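PDB 6NB0: histidine kinase from Paraburkholderia phymatum, which probably transfers the gamma-phosphate of ATP to a histidine side chain of a protein, as a sensor kinase of a phosphorelay. Local coordinates for residues R136-E141 and G171-L176; V188-S193 and V212-T217. All blocks are in the same frame, centred on the assembly; numbering follows the deposited sequence. Where two conformers were deposited one is given.

Contact 1: residues R136-E141 and G171-L176; sequences RPLLDE and GDRERL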
# COMPACT_ATOMS: atom_id res chain seq x y z
N ARG A 136 10.15 -9.03 -23.27
CA ARG A 136 8.91 -9.15 -24.05
C ARG A 136 7.80 -9.89 -23.29
O ARG A 136 6.65 -9.45 -23.34
CB ARG A 136 9.19 -9.82 -25.39
CG ARG A 136 7.93 -10.11 -26.20
CD ARG A 136 7.18 -8.83 -26.51
NE ARG A 136 6.00 -9.04 -27.36
CZ ARG A 136 6.04 -9.08 -28.69
NH1 ARG A 136 7.19 -8.94 -29.34
NH2 ARG A 136 4.91 -9.26 -29.38
N PRO A 137 8.08 -11.01 -22.60
CA PRO A 137 7.00 -11.60 -21.78
C PRO A 137 6.50 -10.66 -20.70
O PRO A 137 5.31 -10.71 -20.34
CB PRO A 137 7.66 -12.85 -21.18
CG PRO A 137 8.78 -13.22 -22.16
CD PRO A 137 9.29 -11.85 -22.57
N LEU A 138 7.35 -9.76 -20.19
CA LEU A 138 6.84 -8.77 -19.24
C LEU A 138 5.84 -7.82 -19.89
O LEU A 138 4.80 -7.49 -19.30
CB LEU A 138 8.01 -7.99 -18.62
CG LEU A 138 7.53 -6.89 -17.68
CD1 LEU A 138 6.66 -7.45 -16.56
CD2 LEU A 138 8.71 -6.10 -17.11
N LEU A 139 6.15 -7.34 -21.11
CA LEU A 139 5.21 -6.50 -21.84
C LEU A 139 3.90 -7.22 -22.10
O LEU A 139 2.82 -6.63 -21.95
CB LEU A 139 5.86 -6.05 -23.15
CG LEU A 139 7.11 -5.17 -22.97
CD1 LEU A 139 7.86 -5.00 -24.29
CD2 LEU A 139 6.76 -3.80 -22.38
N ASP A 140 3.96 -8.49 -22.54
CA ASP A 140 2.72 -9.21 -22.83
C ASP A 140 1.90 -9.45 -21.57
O ASP A 140 0.67 -9.35 -21.59
CB ASP A 140 3.04 -10.55 -23.50
CG ASP A 140 3.57 -10.41 -24.93
OD1 ASP A 140 3.20 -9.46 -25.63
OD2 ASP A 140 4.35 -11.28 -25.34
N GLU A 141 2.58 -9.76 -20.46
CA GLU A 141 1.87 -9.92 -19.19
C GLU A 141 1.17 -8.63 -18.77
O GLU A 141 0.05 -8.68 -18.25
CB GLU A 141 2.84 -10.36 -18.10
CG GLU A 141 2.21 -10.50 -16.73
CD GLU A 141 3.12 -11.21 -15.73
OE1 GLU A 141 4.36 -11.03 -15.80
OE2 GLU A 141 2.58 -11.98 -14.88
N GLY A 171 16.95 -6.20 -13.98
CA GLY A 171 16.11 -5.25 -13.29
C GLY A 171 15.30 -5.91 -12.20
O GLY A 171 15.37 -7.12 -11.98
N ASP A 172 14.52 -5.09 -11.51
CA ASP A 172 13.63 -5.60 -10.45
C ASP A 172 12.33 -5.93 -11.16
O ASP A 172 11.49 -5.06 -11.37
CB ASP A 172 13.46 -4.56 -9.36
CG ASP A 172 12.63 -5.06 -8.19
OD1 ASP A 172 11.72 -5.87 -8.39
OD2 ASP A 172 12.89 -4.62 -7.05
N ARG A 173 12.18 -7.19 -11.60
CA ARG A 173 11.08 -7.48 -12.53
C ARG A 173 9.74 -7.16 -11.90
O ARG A 173 8.86 -6.59 -12.56
CB ARG A 173 11.10 -8.94 -12.97
CG ARG A 173 10.04 -9.22 -14.06
CD ARG A 173 9.95 -10.72 -14.39
NE ARG A 173 9.12 -10.94 -15.59
CZ ARG A 173 7.79 -10.99 -15.58
NH1 ARG A 173 7.10 -10.84 -14.45
NH2 ARG A 173 7.14 -11.19 -16.72
N GLU A 174 9.56 -7.50 -10.62
CA GLU A 174 8.24 -7.28 -10.01
C GLU A 174 7.91 -5.79 -9.93
O GLU A 174 6.78 -5.39 -10.20
CB GLU A 174 8.19 -7.94 -8.64
CG GLU A 174 6.77 -8.02 -8.03
CD GLU A 174 6.18 -6.66 -7.61
OE1 GLU A 174 6.87 -5.86 -6.95
OE2 GLU A 174 5.02 -6.39 -7.97
N ARG A 175 8.88 -4.95 -9.55
CA ARG A 175 8.60 -3.50 -9.49
C ARG A 175 8.38 -2.92 -10.88
O ARG A 175 7.51 -2.05 -11.07
CB ARG A 175 9.75 -2.76 -8.80
CG ARG A 175 9.93 -3.12 -7.34
CD ARG A 175 8.72 -2.82 -6.48
NE ARG A 175 9.10 -2.84 -5.07
CZ ARG A 175 8.24 -2.85 -4.04
NH1 ARG A 175 8.71 -2.87 -2.80
NH2 ARG A 175 6.92 -2.87 -4.25
N LEU A 176 9.18 -3.33 -11.87
CA LEU A 176 8.93 -2.89 -13.23
C LEU A 176 7.57 -3.35 -13.72
O LEU A 176 6.88 -2.62 -14.46
CB LEU A 176 10.03 -3.40 -14.16
CG LEU A 176 11.40 -2.78 -13.83
CD1 LEU A 176 12.56 -3.65 -14.38
CD2 LEU A 176 11.49 -1.34 -14.37
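The guanidinium of Arg173 has Leu138 against one face and the carboxylate of Glu141 at its edge. Leu138 CD1 sits 3.7 Å above the guanidinium plane, displaced toward its rim, and lies 3.8 Å from Arg173 CZ. In that plane, almost exactly, lies Glu141 OE1. The grip is end-on: Arg173 NH2 reaches Glu141 OE1 at 2.9 Å and Arg173 NH1 reaches the same oxygen at 3.1 Å, so one carboxylate oxygen takes two N-H groups nearly along its C-O axis. Both bonds are bent, as expected when two donors converge on one acceptor. The carboxylate is turned 48° against the guanidinium. Glu141 OE2 has its own partner, Arg45 of helix 44-68; with an arginine at each oxygen, the carboxylate is probably held in its ionised form.

Arg173 spans the gap because its chain is stretched from CG to NE, with CG opposite the backbone N (chi1 -174°). Arg173 and Leu138 pass each other head to tail, and Arg173 NH2 ends 3.5 Å from Leu138 CA at the helix surface. Beneath the salt bridge the contact is apolar: Leu138 CD2 meets Leu176 CB at 4.2 Å, both residues being buried. At the start of its helix, Asp172 is the N-cap, Asp172 OD1 accepting from Arg175 N at 3.2 Å.

The contact thus joins the N-terminal turns of helices 135-154 and 173-189 with a buried leucine pair and a more exposed ion pair. Phe133 of strand 131-134 touches Leu138, Arg173 and Leu176, while Gly171 is hydrogen-bonded through its backbone to Ala131 in the small antiparallel pairing of strands 131-134 and 168-171, each of which leads into one of these two helices.

Contact 2: residues V188-S193 and V212-T217; sequences VEASAS and VSWQAT
Ala190 O, just past helix 173-189, receives the backbone N-H of Thr217 at 2.9 Å, where residues 190-192 and 214-217 run at 81° to one another. The same oxygen of Ala190 takes a second donor, Trp214 NE1, at 3.1 Å. The two N-H groups reach the carbonyl from opposite faces of its plane, Trp214 NE1 standing 65° out of it and Thr217 N less. A weaker CA-H...O contact from Ala216 CA adds to this cluster.

On the indole side, Ala190 O lies at the ring edge, almost in the ring plane. Trp214 CG is placed between its backbone N and carbonyl carbon (chi1 81°), which turns the ring toward the end of the helix. There Ala190 CB lies beside the same edge, 3.9 Å from Trp214 NE1 and a little farther from Trp214 CZ2. Ser191 OG approaches the pyrrole part obliquely and comes to 3.0 Å from Trp214 CD1; its hydrogen-bond partner is Ala187 O, one turn back.

In the alpha/beta sandwich expected of a histidine kinase catalytic domain, this is where the chain following helix 173-189 meets the chain following strand 207-214. The Trp214 side chain reaches from the strand toward the helix end, touching Ala187 of the helix and Val197 and Leu278 of the strands on either side in the sheet.

Farther along, Ala192 CB rests 3.6 Å from Thr217 OG1. A water joins the two loops here, accepting from Ala192 N at 2.9 Å, donating to Gln215 O and also hydrogen-bonded to Thr217 OG1. Ser191 O is held from elsewhere by Arg154 of helix 135-154, whose guanidinium also forms a salt bridge with Glu189.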
# COMPACT_ATOMS: atom_id res chain seq x y z
N VAL A 188 -5.92 3.81 -19.33
CA VAL A 188 -7.24 3.19 -19.48
C VAL A 188 -8.27 3.92 -18.63
O VAL A 188 -9.38 4.22 -19.10
CB VAL A 188 -7.17 1.69 -19.14
CG1 VAL A 188 -8.59 1.10 -19.07
CG2 VAL A 188 -6.32 0.96 -20.20
N GLU A 189 -7.92 4.23 -17.37
CA GLU A 189 -8.86 4.94 -16.49
C GLU A 189 -9.23 6.29 -17.08
O GLU A 189 -10.37 6.76 -16.92
CB GLU A 189 -8.26 5.12 -15.09
CG GLU A 189 -8.21 3.84 -14.24
CD GLU A 189 -9.52 3.58 -13.49
OE1 GLU A 189 -10.58 4.03 -13.97
OE2 GLU A 189 -9.49 2.91 -12.45
N ALA A 190 -8.29 6.91 -17.78
CA ALA A 190 -8.51 8.20 -18.43
C ALA A 190 -8.88 8.05 -19.90
O ALA A 190 -8.54 8.92 -20.72
CB ALA A 190 -7.27 9.08 -18.26
N SER A 191 -9.58 6.96 -20.27
CA SER A 191 -10.04 6.76 -21.64
C SER A 191 -11.54 6.53 -21.68
O SER A 191 -12.11 5.91 -20.77
CB SER A 191 -9.33 5.54 -22.30
OG SER A 191 -7.95 5.77 -22.50
N ALA A 192 -12.17 7.01 -22.75
CA ALA A 192 -13.57 6.72 -23.04
C ALA A 192 -13.68 5.46 -23.90
O ALA A 192 -12.74 5.09 -24.61
CB ALA A 192 -14.23 7.90 -23.79
N SER A 193 -14.84 4.81 -23.82
CA SER A 193 -15.12 3.60 -24.60
C SER A 193 -14.70 3.76 -26.07
O SER A 193 -15.02 4.77 -26.72
CB SER A 193 -16.62 3.27 -24.52
OG SER A 193 -16.92 2.11 -25.30
N VAL A 212 3.27 5.12 -23.01
CA VAL A 212 1.85 4.86 -23.23
C VAL A 212 1.27 6.13 -23.85
O VAL A 212 1.50 7.23 -23.33
CB VAL A 212 1.14 4.47 -21.93
CG1 VAL A 212 -0.36 4.46 -22.13
CG2 VAL A 212 1.60 3.09 -21.44
N SER A 213 0.60 6.00 -24.99
CA SER A 213 0.02 7.15 -25.67
C SER A 213 -1.44 6.86 -25.99
O SER A 213 -1.81 5.74 -26.34
CB SER A 213 0.78 7.51 -26.95
OG SER A 213 0.78 6.45 -27.89
N TRP A 214 -2.27 7.89 -25.83
CA TRP A 214 -3.71 7.70 -26.00
C TRP A 214 -4.41 9.04 -26.09
O TRP A 214 -3.90 10.05 -25.60
CB TRP A 214 -4.30 6.87 -24.84
CG TRP A 214 -4.59 7.62 -23.57
CD1 TRP A 214 -5.83 7.89 -23.05
CD2 TRP A 214 -3.63 8.13 -22.61
NE1 TRP A 214 -5.70 8.55 -21.84
CE2 TRP A 214 -4.37 8.72 -21.55
CE3 TRP A 214 -2.23 8.17 -22.55
CZ2 TRP A 214 -3.75 9.33 -20.44
CZ3 TRP A 214 -1.62 8.77 -21.45
CH2 TRP A 214 -2.38 9.34 -20.42
N GLN A 215 -5.58 9.04 -26.73
CA GLN A 215 -6.44 10.21 -26.73
C GLN A 215 -7.23 10.23 -25.42
O GLN A 215 -8.08 9.36 -25.18
CB GLN A 215 -7.38 10.19 -27.94
CG GLN A 215 -7.83 11.58 -28.33
CD GLN A 215 -6.73 12.40 -28.98
OE1 GLN A 215 -6.74 13.63 -28.91
NE2 GLN A 215 -5.77 11.72 -29.61
N ALA A 216 -6.95 11.22 -24.57
CA ALA A 216 -7.44 11.19 -23.19
C ALA A 216 -8.85 11.76 -23.08
O ALA A 216 -9.21 12.71 -23.78
CB ALA A 216 -6.51 11.99 -22.28
N THR A 217 -9.64 11.16 -22.18
CA THR A 217 -10.91 11.73 -21.71
C THR A 217 -10.77 11.79 -20.19
O THR A 217 -11.18 10.85 -19.48
CB THR A 217 -12.11 10.89 -22.13
OG1 THR A 217 -12.11 10.74 -23.56
CG2 THR A 217 -13.43 11.55 -21.69
O HOH W 1 -10.60 8.72 -24.51

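From the N terminus, the chain first passes through helix 44-68 and the helices that follow it before reaching strand 131-134. Contact 1 then closes a loop of 29 residues that holds the rest of helix 135-154, strand 157-161 and most of strand 168-171, bringing the starts of helices 135-154 and 173-189 together. Helix 173-189 carries the chain on to contact 2, which closes the hairpin of strands 196-204 and 207-214 against the helix end. The two loops follow in series, neither nesting nor crossing, with centres about 22 Å apart. Together they tie helix 173-189 at its N-terminal end to a neighbouring helix and at its C-terminal end to the mixed sheet.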